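Local coordinates for protein alpha-14 giardin (Giardia lamblia, PDB 3CHJ) that binds calcium and, in a calcium-dependent way, phospholipids such as phosphatidylserine, and may act as a calcium-regulated structural element linking the bilayer to the underlying axoneme, at residues E26-R29 and L30-I33; T113-V116 and R117-Q121; E164-E167 and D168-L171. All blocks are in the same frame, centred on the assembly; numbering follows the deposited sequence.

Contact 1 of 3, residues E26-R29 and L30-I33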
loop_
_atom_site.group_PDB
_atom_site.type_symbol
_atom_site.label_atom_id
_atom_site.label_comp_id
_atom_site.label_asym_id
_atom_site.label_seq_id
_atom_site.Cartn_x
_atom_site.Cartn_y
_atom_site.Cartn_z
ATOM N N GLU A 26 -5.966 -24.907 -16.133
ATOM C CA GLU A 26 -6.743 -23.704 -15.799
ATOM C C GLU A 26 -7.508 -23.814 -14.471
ATOM O O GLU A 26 -7.634 -22.833 -13.735
ATOM C CB GLU A 26 -7.682 -23.363 -16.962
ATOM C CG GLU A 26 -8.586 -22.166 -16.764
ATOM C CD GLU A 26 -7.933 -20.862 -17.175
ATOM O OE1 GLU A 26 -7.039 -20.369 -16.435
ATOM O OE2 GLU A 26 -8.327 -20.319 -18.238
ATOM N N SER A 27 -7.997 -25.011 -14.154
ATOM C CA SER A 27 -8.762 -25.232 -12.926
ATOM C C SER A 27 -7.897 -25.167 -11.663
ATOM O O SER A 27 -8.430 -25.099 -10.545
ATOM C CB SER A 27 -9.480 -26.578 -12.997
ATOM O OG SER A 27 -8.550 -27.641 -12.942
ATOM N N LYS A 28 -6.573 -25.175 -11.848
ATOM C CA LYS A 28 -5.617 -25.133 -10.734
ATOM C C LYS A 28 -4.876 -23.797 -10.604
ATOM O O LYS A 28 -3.945 -23.685 -9.797
ATOM C CB LYS A 28 -4.596 -26.261 -10.852
ATOM C CG LYS A 28 -5.199 -27.657 -10.789
ATOM C CD LYS A 28 -4.100 -28.705 -10.882
ATOM C CE LYS A 28 -4.667 -30.106 -10.714
ATOM N NZ LYS A 28 -3.614 -31.131 -10.932
ATOM N N ARG A 29 -5.295 -22.800 -11.376
ATOM C CA ARG A 29 -4.585 -21.515 -11.394
ATOM C C ARG A 29 -4.453 -20.901 -10.003
ATOM O O ARG A 29 -3.427 -20.268 -9.695
ATOM C CB ARG A 29 -5.272 -20.510 -12.312
ATOM C CG ARG A 29 -5.047 -20.752 -13.801
ATOM C CD ARG A 29 -3.615 -20.403 -14.233
ATOM N NE ARG A 29 -3.527 -20.302 -15.694
ATOM C CZ ARG A 29 -3.530 -21.345 -16.525
ATOM N NH1 ARG A 29 -3.588 -22.583 -16.050
ATOM N NH2 ARG A 29 -3.455 -21.139 -17.836
ATOM N N LEU A 30 -5.472 -21.073 -9.158
ATOM C CA LEU A 30 -5.424 -20.444 -7.829
ATOM C C LEU A 30 -4.415 -21.090 -6.880
ATOM O O LEU A 30 -4.131 -20.552 -5.798
ATOM C CB LEU A 30 -6.814 -20.338 -7.197
ATOM C CG LEU A 30 -7.769 -19.365 -7.890
ATOM C CD1 LEU A 30 -9.176 -19.534 -7.313
ATOM C CD2 LEU A 30 -7.320 -17.876 -7.819
ATOM N N ASP A 31 -3.835 -22.226 -7.277
ATOM C CA ASP A 31 -2.736 -22.771 -6.508
ATOM C C ASP A 31 -1.592 -21.766 -6.385
ATOM O O ASP A 31 -0.860 -21.773 -5.402
ATOM C CB ASP A 31 -2.220 -24.084 -7.105
ATOM C CG ASP A 31 -3.187 -25.249 -6.892
ATOM O OD1 ASP A 31 -4.140 -25.129 -6.093
ATOM O OD2 ASP A 31 -2.981 -26.297 -7.538
ATOM N N LEU A 32 -1.424 -20.924 -7.402
ATOM C CA LEU A 32 -0.397 -19.890 -7.334
ATOM C C LEU A 32 -0.644 -18.953 -6.164
ATOM O O LEU A 32 0.314 -18.467 -5.562
ATOM C CB LEU A 32 -0.332 -19.072 -8.632
ATOM C CG LEU A 32 -0.025 -19.883 -9.905
ATOM C CD1 LEU A 32 -0.143 -18.996 -11.123
ATOM C CD2 LEU A 32 1.362 -20.514 -9.813
ATOM N N ILE A 33 -1.922 -18.694 -5.885
ATOM C CA ILE A 33 -2.330 -17.799 -4.801
ATOM C C ILE A 33 -2.284 -18.513 -3.454
ATOM O O ILE A 33 -1.823 -17.943 -2.456
ATOM C CB ILE A 33 -3.732 -17.219 -5.065
ATOM C CG1 ILE A 33 -3.769 -16.436 -6.385
ATOM C CG2 ILE A 33 -4.182 -16.359 -3.899
ATOM C CD1 ILE A 33 -2.759 -15.263 -6.504
HETATM O O HOH W 1 -8.135 -22.475 -9.522
#
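Lys28 O receives the backbone N of Asp31 at 2.9 Å. The Asp31 side chain folds back toward the same oxygen: with CG anti to the carbonyl carbon (chi1 -72°), its carboxylate carbon CG lies 3.4 Å and OD2 3.6 Å from Lys28 O, and OD2 is 3.7 Å from Lys28 CB. Lys28 NZ stays 5.9 Å from Asp31 OD2, too far for contact, so any attraction is probably weak. The Asp31 N to Lys28 O bond closes a type I beta turn from Lys28 to Asp31, which takes the chain from helix 12-24 into helix 31-38 of the all-helical annexin fold. Arg29 O accepts Leu32 N at 3.1 Å, while a water receives Leu30 N and donates to Ser27 O, bridging two backbone groups round the bend. Arg29 is buried, and an arginine suits the place because it can give N-H groups to two separate carbonyls: NH1 bonds Ala22 O and NH2 bonds His66 O. Glu26 OE1 sits over the centre of that guanidinium, 3.5 Å above its plane, a salt bridge of charges only. Apolar Leu32 and Ile33 go inward, Leu32 onto Val19 and Ala22, Ile33 onto Ala306 and Leu309.

Contact 2 of 3, residues T113-V116 and R117-Q121; sequences THEV and REIRQ
The guanidinium of Arg120 has Val116 CG1 over one face, 3.6 Å from NH2. Nearly one turn back along helix 113-127, the guanidinium of Arg117 has Thr113 O at its edge, near its plane, 4.1 Å from NE, while His114 CA approaches NH2 obliquely at 3.6 Å. Thr113 with Arg117 and Val116 with Arg120 follow the i to i+4 spacing of an alpha helix in the annexin fold, and backbone bonds join the same residues, Arg117 N to Thr113 O and Arg120 N to Val116 O. Arg120 suits its place because a straight chain from CG to NE carries its donors beyond the helix: NE bonds Ala153 O and NH2 bonds Gly155 O, and the methyl of Val116 pads the flat group meanwhile.

A second pair of flat groups is less comfortable. The side chains of buried Glu115 and exposed Glu118 lie side by side, pointing the same way, their carboxylate planes 53° apart, with OE2 of Glu115 only 3.1 Å from OE1 of Glu118. The bend of Glu115 at chi2 (74°) brings its carboxylate there; the closeness of like charges would probably raise the pKa of one acid, although Arg82, which touches Glu115, might moderate this. Ile119 is buried against Ile111 and Cys87, and its CG1, lodged between the backbone N and carbonyl carbon (chi1 68°), lies 3.4 Å from Glu115 O and 3.5 Å from Val116 O.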
loop_
_atom_site.group_PDB
_atom_site.type_symbol
_atom_site.label_atom_id
_atom_site.label_comp_id
_atom_site.label_asym_id
_atom_site.label_seq_id
_atom_site.Cartn_x
_atom_site.Cartn_y
_atom_site.Cartn_z
ATOM N N THR A 113 7.828 3.485 9.585
ATOM C CA THR A 113 9.040 4.311 9.510
ATOM C C THR A 113 10.293 3.444 9.396
ATOM O O THR A 113 11.205 3.769 8.623
ATOM C CB THR A 113 9.214 5.282 10.712
ATOM O OG1 THR A 113 7.952 5.524 11.343
ATOM C CG2 THR A 113 9.815 6.605 10.232
ATOM N N HIS A 114 10.338 2.339 10.147
ATOM C CA HIS A 114 11.469 1.403 10.046
ATOM C C HIS A 114 11.632 0.836 8.632
ATOM O O HIS A 114 12.755 0.616 8.171
ATOM C CB HIS A 114 11.411 0.290 11.121
ATOM C CG HIS A 114 10.358 -0.758 10.880
ATOM N ND1 HIS A 114 10.564 -1.846 10.059
ATOM C CD2 HIS A 114 9.108 -0.904 11.389
ATOM C CE1 HIS A 114 9.479 -2.601 10.048
ATOM N NE2 HIS A 114 8.583 -2.055 10.851
ATOM N N GLU A 115 10.506 0.629 7.946
ATOM C CA GLU A 115 10.501 0.090 6.587
ATOM C C GLU A 115 10.979 1.154 5.598
ATOM O O GLU A 115 11.634 0.834 4.626
ATOM C CB GLU A 115 9.111 -0.395 6.186
ATOM C CG GLU A 115 9.097 -1.261 4.899
ATOM C CD GLU A 115 9.652 -2.677 5.090
ATOM O OE1 GLU A 115 9.497 -3.247 6.188
ATOM O OE2 GLU A 115 10.236 -3.230 4.128
ATOM N N VAL A 116 10.648 2.418 5.844
ATOM C CA VAL A 116 11.182 3.493 4.988
ATOM C C VAL A 116 12.702 3.525 5.106
ATOM O O VAL A 116 13.420 3.644 4.109
ATOM C CB VAL A 116 10.610 4.893 5.345
ATOM C CG1 VAL A 116 11.193 5.947 4.421
ATOM C CG2 VAL A 116 9.090 4.886 5.219
ATOM N N ARG A 117 13.192 3.398 6.331
ATOM C CA ARG A 117 14.640 3.406 6.584
ATOM C C ARG A 117 15.317 2.270 5.807
ATOM O O ARG A 117 16.333 2.467 5.131
ATOM C CB ARG A 117 14.892 3.261 8.078
ATOM C CG ARG A 117 16.023 4.127 8.636
ATOM C CD ARG A 117 16.075 4.055 10.161
ATOM N NE ARG A 117 14.738 3.973 10.743
ATOM C CZ ARG A 117 14.456 3.528 11.964
ATOM N NH1 ARG A 117 15.423 3.107 12.775
ATOM N NH2 ARG A 117 13.195 3.495 12.372
ATOM N N GLU A 118 14.714 1.089 5.864
ATOM C CA GLU A 118 15.255 -0.079 5.198
ATOM C C GLU A 118 15.279 0.127 3.685
ATOM O O GLU A 118 16.267 -0.184 3.013
ATOM C CB GLU A 118 14.423 -1.313 5.558
ATOM C CG GLU A 118 14.880 -2.597 4.875
ATOM C CD GLU A 118 14.026 -3.829 5.227
ATOM O OE1 GLU A 118 12.852 -3.686 5.653
ATOM O OE2 GLU A 118 14.540 -4.955 5.047
ATOM N N ILE A 119 14.198 0.664 3.132
ATOM C CA ILE A 119 14.175 0.804 1.684
ATOM C C ILE A 119 15.022 1.952 1.136
ATOM O O ILE A 119 15.417 1.895 -0.004
ATOM C CB ILE A 119 12.736 0.776 1.065
ATOM C CG1 ILE A 119 11.928 2.005 1.462
ATOM C CG2 ILE A 119 12.024 -0.556 1.419
ATOM C CD1 ILE A 119 10.640 2.171 0.646
ATOM N N ARG A 120 15.332 2.969 1.950
ATOM C CA ARG A 120 16.268 4.006 1.500
ATOM C C ARG A 120 17.589 3.355 1.132
ATOM O O ARG A 120 18.160 3.639 0.095
ATOM C CB ARG A 120 16.541 5.047 2.588
ATOM C CG ARG A 120 15.357 5.917 2.903
ATOM C CD ARG A 120 15.747 6.836 4.055
ATOM N NE ARG A 120 14.586 7.597 4.470
ATOM C CZ ARG A 120 14.256 7.852 5.730
ATOM N NH1 ARG A 120 15.006 7.410 6.749
ATOM N NH2 ARG A 120 13.161 8.562 5.959
ATOM N N GLN A 121 18.042 2.454 1.998
ATOM C CA GLN A 121 19.320 1.782 1.799
ATOM C C GLN A 121 19.254 0.762 0.653
ATOM O O GLN A 121 20.114 0.751 -0.252
ATOM C CB GLN A 121 19.726 1.099 3.115
ATOM C CG GLN A 121 20.008 2.098 4.253
ATOM C CD GLN A 121 20.326 1.446 5.602
ATOM O OE1 GLN A 121 19.710 1.775 6.627
ATOM N NE2 GLN A 121 21.300 0.549 5.615
#

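Contact 3 of 3, residues E164-E167 and D168-L171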
loop_
_atom_site.group_PDB
_atom_site.type_symbol
_atom_site.label_atom_id
_atom_site.label_comp_id
_atom_site.label_asym_id
_atom_site.label_seq_id
_atom_site.Cartn_x
_atom_site.Cartn_y
_atom_site.Cartn_z
ATOM N N GLU A 164 2.515 19.051 23.214
ATOM C CA GLU A 164 2.753 19.302 21.792
ATOM C C GLU A 164 1.523 18.930 20.968
ATOM O O GLU A 164 1.171 19.635 20.032
ATOM C CB GLU A 164 3.986 18.535 21.314
ATOM C CG GLU A 164 5.284 18.947 22.018
ATOM C CD GLU A 164 6.443 17.996 21.735
ATOM O OE1 GLU A 164 6.651 17.008 22.497
ATOM O OE2 GLU A 164 7.166 18.250 20.751
ATOM N N LEU A 165 0.856 17.851 21.359
ATOM C CA LEU A 165 -0.382 17.443 20.692
ATOM C C LEU A 165 -1.475 18.469 20.884
ATOM O O LEU A 165 -2.194 18.780 19.938
ATOM C CB LEU A 165 -0.850 16.064 21.156
ATOM C CG LEU A 165 -0.376 14.852 20.354
ATOM C CD1 LEU A 165 1.132 14.790 20.292
ATOM C CD2 LEU A 165 -0.945 13.574 20.969
ATOM N N GLU A 166 -1.605 19.003 22.105
ATOM C CA GLU A 166 -2.581 20.067 22.354
ATOM C C GLU A 166 -2.326 21.297 21.476
ATOM O O GLU A 166 -3.267 21.878 20.928
ATOM C CB GLU A 166 -2.616 20.472 23.836
ATOM C CG GLU A 166 -2.995 19.352 24.813
ATOM C CD GLU A 166 -4.497 19.052 24.877
ATOM O OE1 GLU A 166 -5.286 19.683 24.132
ATOM O OE2 GLU A 166 -4.882 18.172 25.690
ATOM N N GLU A 167 -1.054 21.688 21.334
ATOM C CA GLU A 167 -0.685 22.819 20.488
ATOM C C GLU A 167 -1.026 22.560 19.021
ATOM O O GLU A 167 -1.613 23.411 18.365
ATOM C CB GLU A 167 0.808 23.109 20.606
ATOM C CG GLU A 167 1.267 23.619 21.964
ATOM C CD GLU A 167 2.787 23.799 22.017
ATOM O OE1 GLU A 167 3.530 22.822 21.767
ATOM O OE2 GLU A 167 3.245 24.926 22.311
ATOM N N ASP A 168 -0.633 21.389 18.519
ATOM C CA ASP A 168 -0.921 21.027 17.125
ATOM C C ASP A 168 -2.409 20.857 16.859
ATOM O O ASP A 168 -2.870 21.101 15.741
ATOM C CB ASP A 168 -0.189 19.749 16.734
ATOM C CG ASP A 168 1.294 19.957 16.591
ATOM O OD1 ASP A 168 1.731 21.133 16.466
ATOM O OD2 ASP A 168 2.015 18.939 16.598
ATOM N N LEU A 169 -3.156 20.459 17.883
ATOM C CA LEU A 169 -4.610 20.313 17.763
ATOM C C LEU A 169 -5.265 21.650 17.431
ATOM O O LEU A 169 -6.116 21.744 16.536
ATOM C CB LEU A 169 -5.180 19.754 19.070
ATOM C CG LEU A 169 -6.665 19.444 19.088
ATOM C CD1 LEU A 169 -6.993 18.465 17.961
ATOM C CD2 LEU A 169 -7.022 18.865 20.420
ATOM N N VAL A 170 -4.869 22.691 18.165
ATOM C CA VAL A 170 -5.361 24.027 17.916
ATOM C C VAL A 170 -4.978 24.484 16.506
ATOM O O VAL A 170 -5.794 25.057 15.768
ATOM C CB VAL A 170 -4.840 24.998 19.001
ATOM C CG1 VAL A 170 -5.157 26.420 18.642
ATOM C CG2 VAL A 170 -5.464 24.622 20.358
ATOM N N LEU A 171 -3.736 24.197 16.124
ATOM C CA LEU A 171 -3.234 24.571 14.807
ATOM C C LEU A 171 -3.951 23.855 13.649
ATOM O O LEU A 171 -4.307 24.486 12.643
ATOM C CB LEU A 171 -1.721 24.329 14.738
ATOM C CG LEU A 171 -0.902 25.312 15.592
ATOM C CD1 LEU A 171 0.521 24.805 15.712
ATOM C CD2 LEU A 171 -0.941 26.708 14.990
#
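Backbone bonds join Glu164-Glu167 to Asp168-Leu171 in the regular i to i+4 pattern of an alpha helix. Asp168 N reaches Glu164 O at 2.9 Å, and Leu169 N reaches Leu165 O at 2.8 Å; Val170 N to Glu166 O and Leu171 N to Glu167 O are longer, at 3.3 Å and 3.2 Å.

Side chains meet the preceding turn mainly by van der Waals contact. With CG anti to its carbonyl carbon, Leu171 lays CG 3.4 Å from Glu167 O. Val170 brings CG2 to 3.6 Å from Glu166 O. The Glu166 and Leu169 side chains lie side by side, pointing the same way, with Glu166 OE1 4.2 Å from Leu169 CD2 and the glutamate chain bent at chi2 (-78°).

Polar ends serve partners beyond this helical turn. Asp168 is buried, yet its carboxylate is well answered: OD1 makes a salt bridge with Arg191 NH2 and OD2 a hydrogen bond with Tyr196 OH, which suits a short acid at this spot. Glu164 OE1 accepts Asp161 N just before helix 162-177 begins, where an acid near the first turn would probably be favoured by the helix dipole.

Further along, this helix supplies Ala175 to the calcium site, and the calcium ion lies about 11 Å from the Leu171 side chain. Helix 198-211 packs against Leu165 and Leu169 through Gln203 and Tyr208, and helix 186-195 against Asp168 and Leu171 through Ile192 and Thr188.

All three contacts are local and partly buried, and they share no helix. Contact 1 is a turn between two helices, built on i to i+3 bonds and a bridging water, whereas contacts 2 and 3 lie within single helices and are built on i to i+4 bonds. Contact 2 lies nearest the middle of the chain, its centre about 15 Å from the chain's centre, against 25 Å and 29 Å for the others; contacts 1 and 3 are on opposite sides of that centre. Charge is handled differently in each: a buried arginine feeds backbone carbonyls in contact 1, a buried and an exposed glutamate crowd together in contact 2, and a buried aspartate is matched by arginine and tyrosine in contact 3, the one whose helix leads to bound calcium.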